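Dicer Related Helicase (PDB 6M6Q) probably hydrolyses ATP as a RIG-I-like helicase that binds double- and single-stranded RNA and acts in RNA interference, this chain being its helical N-terminal domain. Local coordinates at residues F36-V41 and L228-V233; N47-F52 and I67-I72. All coordinates share one frame; numbering follows the deposited sequence.

Contact 1 of 2, residues F36-V41 and L228-V233; sequences FLDVCV and LSTDLV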
loop_
_atom_site.group_PDB
_atom_site.type_symbol
_atom_site.label_atom_id
_atom_site.label_comp_id
_atom_site.label_asym_id
_atom_site.label_seq_id
_atom_site.Cartn_x
_atom_site.Cartn_y
_atom_site.Cartn_z
ATOM N N PHE B 36 13.525 14.198 -0.359
ATOM C CA PHE B 36 13.103 14.826 0.919
ATOM C C PHE B 36 13.811 14.133 2.079
ATOM O O PHE B 36 14.354 14.841 2.936
ATOM C CB PHE B 36 11.588 14.767 1.082
ATOM C CG PHE B 36 11.108 15.036 2.483
ATOM C CD1 PHE B 36 11.264 16.286 3.062
ATOM C CD2 PHE B 36 10.478 14.042 3.218
ATOM C CE1 PHE B 36 10.825 16.526 4.353
ATOM C CE2 PHE B 36 10.033 14.285 4.501
ATOM C CZ PHE B 36 10.204 15.525 5.065
ATOM N N LEU B 37 13.830 12.793 2.079
ATOM C CA LEU B 37 14.610 11.971 3.057
ATOM C C LEU B 37 16.066 12.366 2.948
ATOM O O LEU B 37 16.627 12.682 3.980
ATOM C CB LEU B 37 14.426 10.467 2.790
ATOM C CG LEU B 37 15.088 9.500 3.792
ATOM C CD1 LEU B 37 14.461 9.587 5.199
ATOM C CD2 LEU B 37 15.013 8.065 3.275
ATOM N N ASP B 38 16.600 12.453 1.718
ATOM C CA ASP B 38 18.018 12.836 1.450
ATOM C C ASP B 38 18.342 14.168 2.142
ATOM O O ASP B 38 19.421 14.241 2.757
ATOM C CB ASP B 38 18.342 12.903 -0.044
ATOM C CG ASP B 38 19.821 13.162 -0.291
ATOM O OD1 ASP B 38 20.162 14.314 -0.626
ATOM O OD2 ASP B 38 20.623 12.253 -0.024
ATOM N N VAL B 39 17.451 15.165 2.036
ATOM C CA VAL B 39 17.622 16.548 2.592
ATOM C C VAL B 39 17.636 16.473 4.130
ATOM O O VAL B 39 18.537 17.074 4.749
ATOM C CB VAL B 39 16.517 17.501 2.070
ATOM C CG1 VAL B 39 16.408 18.778 2.895
ATOM C CG2 VAL B 39 16.713 17.847 0.596
ATOM N N CYS B 40 16.707 15.728 4.723
ATOM C CA CYS B 40 16.620 15.531 6.194
ATOM C C CYS B 40 17.907 14.857 6.702
ATOM O O CYS B 40 18.375 15.240 7.768
ATOM C CB CYS B 40 15.389 14.714 6.587
ATOM S SG CYS B 40 13.808 15.520 6.213
ATOM N N VAL B 41 18.465 13.913 5.945
ATOM C CA VAL B 41 19.675 13.140 6.347
ATOM C C VAL B 41 20.913 14.027 6.176
ATOM O O VAL B 41 21.766 14.012 7.066
ATOM C CB VAL B 41 19.801 11.833 5.551
ATOM C CG1 VAL B 41 21.193 11.223 5.688
ATOM C CG2 VAL B 41 18.727 10.831 5.952
ATOM N N LEU B 228 20.597 12.906 -5.445
ATOM C CA LEU B 228 20.714 12.781 -3.976
ATOM C C LEU B 228 22.122 13.206 -3.591
ATOM O O LEU B 228 23.037 13.013 -4.406
ATOM C CB LEU B 228 20.401 11.346 -3.543
ATOM C CG LEU B 228 19.057 10.778 -4.026
ATOM C CD1 LEU B 228 18.926 9.306 -3.647
ATOM C CD2 LEU B 228 17.873 11.583 -3.471
ATOM N N SER B 229 22.252 13.852 -2.437
ATOM C CA SER B 229 23.499 14.458 -1.918
ATOM C C SER B 229 24.217 13.485 -0.974
ATOM O O SER B 229 25.442 13.657 -0.815
ATOM C CB SER B 229 23.218 15.764 -1.225
ATOM O OG SER B 229 22.529 16.661 -2.077
ATOM N N THR B 230 23.501 12.532 -0.341
ATOM C CA THR B 230 24.092 11.616 0.687
ATOM C C THR B 230 24.403 10.240 0.073
ATOM O O THR B 230 23.678 9.792 -0.820
ATOM C CB THR B 230 23.232 11.489 1.965
ATOM O OG1 THR B 230 22.085 10.669 1.740
ATOM C CG2 THR B 230 22.801 12.826 2.521
ATOM N N ASP B 231 25.438 9.586 0.566
ATOM C CA ASP B 231 25.773 8.191 0.194
ATOM C C ASP B 231 24.737 7.265 0.826
ATOM O O ASP B 231 24.326 6.294 0.145
ATOM C CB ASP B 231 27.214 7.850 0.590
ATOM C CG ASP B 231 28.250 8.637 -0.205
ATOM O OD1 ASP B 231 29.238 8.025 -0.655
ATOM O OD2 ASP B 231 28.044 9.853 -0.391
ATOM N N LEU B 232 24.276 7.603 2.044
ATOM C CA LEU B 232 23.381 6.761 2.894
ATOM C C LEU B 232 22.093 6.429 2.130
ATOM O O LEU B 232 21.701 5.246 2.123
ATOM C CB LEU B 232 23.072 7.513 4.190
ATOM C CG LEU B 232 22.320 6.728 5.267
ATOM C CD1 LEU B 232 22.780 7.153 6.652
ATOM C CD2 LEU B 232 20.807 6.900 5.143
ATOM N N VAL B 233 21.436 7.436 1.556
ATOM C CA VAL B 233 20.124 7.283 0.874
ATOM C C VAL B 233 20.378 6.667 -0.502
ATOM O O VAL B 233 19.625 5.775 -0.906
ATOM C CB VAL B 233 19.364 8.626 0.789
ATOM C CG1 VAL B 233 18.059 8.499 -0.001
ATOM C CG2 VAL B 233 19.089 9.208 2.179
#
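Hydrogen bonding to one acidic side chain joins helix 33-42 to the turn that opens helix 231-236. Asp38 extends with CG anti to the backbone N (chi1 -174°) and meets Thr230 tip to tip. Its OD1 accepts a nearly straight bond (168°) from Ser229 N, 2.8 Å away and above the carboxylate plane. OD2 takes two donors: Thr230 N, at 2.9 Å, arrives at the syn lone pair, whereas Thr230 OG1, at 2.8 Å, lies above the plane. Threonine suits this N-cap position because the same OG1 also accepts a weak capping bond from Val233 N.

Apolar contacts flank these bonds. Leu228 CD2 rests 3.7 Å from Asp38 CB. The compact, branched valines meet through one methyl each: Val233 CG2 lies 4.1 Å from Val41 CG2, and Val41 crosses Thr230 at about a right angle, its CG1 3.9 Å from Thr230 CG2.

An alanine in place of Asp38 would remove both acceptor oxygens and would probably loosen the turn at Ser229 and Thr230. Three donors, a helix N terminus and the long, weak ion pair with Lys35 together are likely to keep this buried carboxylate ionised.

Contact 2 of 2, residues N47-F52 and I67-I72; sequences NDIGYF and IARMII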
loop_
_atom_site.group_PDB
_atom_site.type_symbol
_atom_site.label_atom_id
_atom_site.label_comp_id
_atom_site.label_asym_id
_atom_site.label_seq_id
_atom_site.Cartn_x
_atom_site.Cartn_y
_atom_site.Cartn_z
ATOM N N ASN B 47 25.892 14.847 15.735
ATOM C CA ASN B 47 25.136 14.075 16.764
ATOM C C ASN B 47 23.741 14.677 16.997
ATOM O O ASN B 47 23.088 14.248 17.960
ATOM C CB ASN B 47 25.907 13.976 18.081
ATOM C CG ASN B 47 27.215 13.241 17.920
ATOM O OD1 ASN B 47 27.244 12.133 17.389
ATOM N ND2 ASN B 47 28.301 13.845 18.377
ATOM N N ASP B 48 23.265 15.551 16.103
ATOM C CA ASP B 48 21.871 16.068 16.109
ATOM C C ASP B 48 21.064 15.323 15.039
ATOM O O ASP B 48 21.674 14.708 14.138
ATOM C CB ASP B 48 21.836 17.593 15.954
ATOM C CG ASP B 48 22.404 18.142 14.649
ATOM O OD1 ASP B 48 23.619 17.985 14.417
ATOM O OD2 ASP B 48 21.635 18.765 13.902
ATOM N N ILE B 49 19.746 15.289 15.189
ATOM C CA ILE B 49 18.842 14.594 14.229
ATOM C C ILE B 49 18.401 15.598 13.153
ATOM O O ILE B 49 17.661 15.200 12.251
ATOM C CB ILE B 49 17.655 13.913 14.950
ATOM C CG1 ILE B 49 16.769 14.910 15.697
ATOM C CG2 ILE B 49 18.155 12.803 15.874
ATOM C CD1 ILE B 49 15.418 14.347 16.098
ATOM N N GLY B 50 18.925 16.826 13.194
ATOM C CA GLY B 50 18.694 17.860 12.160
ATOM C C GLY B 50 17.214 18.141 11.950
ATOM O O GLY B 50 16.499 18.305 12.948
ATOM N N TYR B 51 16.772 18.188 10.691
ATOM C CA TYR B 51 15.410 18.635 10.287
ATOM C C TYR B 51 14.365 17.596 10.741
ATOM O O TYR B 51 13.176 17.950 10.829
ATOM C CB TYR B 51 15.302 18.858 8.770
ATOM C CG TYR B 51 16.126 19.986 8.182
ATOM C CD1 TYR B 51 16.706 20.966 8.979
ATOM C CD2 TYR B 51 16.311 20.081 6.806
ATOM C CE1 TYR B 51 17.462 21.991 8.428
ATOM C CE2 TYR B 51 17.074 21.093 6.243
ATOM C CZ TYR B 51 17.653 22.049 7.056
ATOM O OH TYR B 51 18.407 23.039 6.504
ATOM N N PHE B 52 14.784 16.354 11.024
ATOM C CA PHE B 52 13.877 15.265 11.462
ATOM C C PHE B 52 13.072 15.753 12.682
ATOM O O PHE B 52 11.891 15.368 12.835
ATOM C CB PHE B 52 14.663 13.978 11.780
ATOM C CG PHE B 52 15.112 13.155 10.590
ATOM C CD1 PHE B 52 14.240 12.287 9.943
ATOM C CD2 PHE B 52 16.430 13.195 10.159
ATOM C CE1 PHE B 52 14.673 11.524 8.867
ATOM C CE2 PHE B 52 16.856 12.427 9.086
ATOM C CZ PHE B 52 15.977 11.604 8.439
ATOM N N ILE B 67 13.456 6.602 15.444
ATOM C CA ILE B 67 13.367 6.397 13.974
ATOM C C ILE B 67 14.571 7.072 13.318
ATOM O O ILE B 67 15.319 6.371 12.594
ATOM C CB ILE B 67 12.032 6.919 13.438
ATOM C CG1 ILE B 67 10.886 5.973 13.810
ATOM C CG2 ILE B 67 12.111 7.145 11.945
ATOM C CD1 ILE B 67 9.553 6.653 13.971
ATOM N N ALA B 68 14.778 8.363 13.596
ATOM C CA ALA B 68 15.893 9.164 13.048
ATOM C C ALA B 68 17.195 8.390 13.245
ATOM O O ALA B 68 17.865 8.128 12.256
ATOM C CB ALA B 68 15.951 10.531 13.687
ATOM N N ARG B 69 17.510 8.004 14.479
ATOM C CA ARG B 69 18.752 7.256 14.805
ATOM C C ARG B 69 18.838 6.033 13.907
ATOM O O ARG B 69 19.765 5.975 13.087
ATOM C CB ARG B 69 18.775 6.843 16.273
ATOM C CG ARG B 69 18.783 8.013 17.240
ATOM C CD ARG B 69 19.656 9.135 16.732
ATOM N NE ARG B 69 19.769 10.181 17.721
ATOM C CZ ARG B 69 20.733 11.085 17.760
ATOM N NH1 ARG B 69 21.699 11.082 16.858
ATOM N NH2 ARG B 69 20.727 11.994 18.714
ATOM N N MET B 70 17.864 5.136 13.995
ATOM C CA MET B 70 17.862 3.870 13.221
ATOM C C MET B 70 18.262 4.134 11.758
ATOM O O MET B 70 18.845 3.247 11.162
ATOM C CB MET B 70 16.496 3.203 13.270
ATOM C CG MET B 70 16.235 2.502 14.591
ATOM S SD MET B 70 17.244 1.004 14.799
ATOM C CE MET B 70 16.185 0.054 15.892
ATOM N N ILE B 71 18.026 5.347 11.251
ATOM C CA ILE B 71 18.299 5.744 9.841
ATOM C C ILE B 71 19.764 6.210 9.701
ATOM O O ILE B 71 20.408 5.808 8.705
ATOM C CB ILE B 71 17.288 6.815 9.372
ATOM C CG1 ILE B 71 15.862 6.248 9.268
ATOM C CG2 ILE B 71 17.735 7.464 8.061
ATOM C CD1 ILE B 71 14.792 7.315 9.136
ATOM N N ILE B 72 20.268 7.028 10.635
ATOM C CA ILE B 72 21.569 7.769 10.486
ATOM C C ILE B 72 22.690 7.085 11.287
ATOM O O ILE B 72 23.863 7.296 10.927
ATOM C CB ILE B 72 21.425 9.248 10.884
ATOM C CG1 ILE B 72 20.932 9.415 12.324
ATOM C CG2 ILE B 72 20.539 9.971 9.890
ATOM C CD1 ILE B 72 20.916 10.853 12.802
#
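The connection between helices 33-42 and 63-72 of this all-helical domain, which is consistent with a CARD-type bundle, folds back beside the second of them, so that the CA atoms of Ile49 and Ala68 come within 6.3 Å. Gly50 turns the chain with a positive phi (56°) at a psi of -133°, a combination that side chains disfavour, with Tyr51 and Phe52 in a 3-10 segment after it. This turn lets Ile49 and Phe52 both point at the helix.

Both close on Ala68, whose small side chain permits the approach: its CB is 3.8 Å from Ile49 CG2 and 4.1 Å from Phe52 CB. Farther along the helix, Ile71 CD1 touches Phe52 CE1 at 4.2 Å, and Ile72 CG2 lies near Phe52 CE2. The large aromatic ring suits this place because it also packs on helix 33-42.

Arg69 starts away from the loop but bends at chi2 (-39°), bringing its guanidinium across Ile49, whose CG2 methyl sits over the centre of one face. A salt bridge to Glu65 also holds Arg69 NH2, which gives a weak hydrogen bond, 3.4 Å long, to Asn47 O at the guanidinium edge.

From the N terminus the chain passes helix 25-29 and then forms helix 33-42, half of contact 1. It then runs through the loop 47-52 and, after 14 residues, returns on helix 63-72, where contact 2 closes a short loop. Another 155 residues, largely helical, pass before 228-233 comes back to helix 33-42 and contact 1 closes a much longer one. The short loop thus lies wholly within the long one, and the two do not cross. Their centres are about 12 Å apart and they touch directly: Phe52 packs on Cys40 and Val41, and Leu232 on Ile71 and Ile72. Helix 94-127 joins them too, its Phe123 reaching both Leu37 and Phe52.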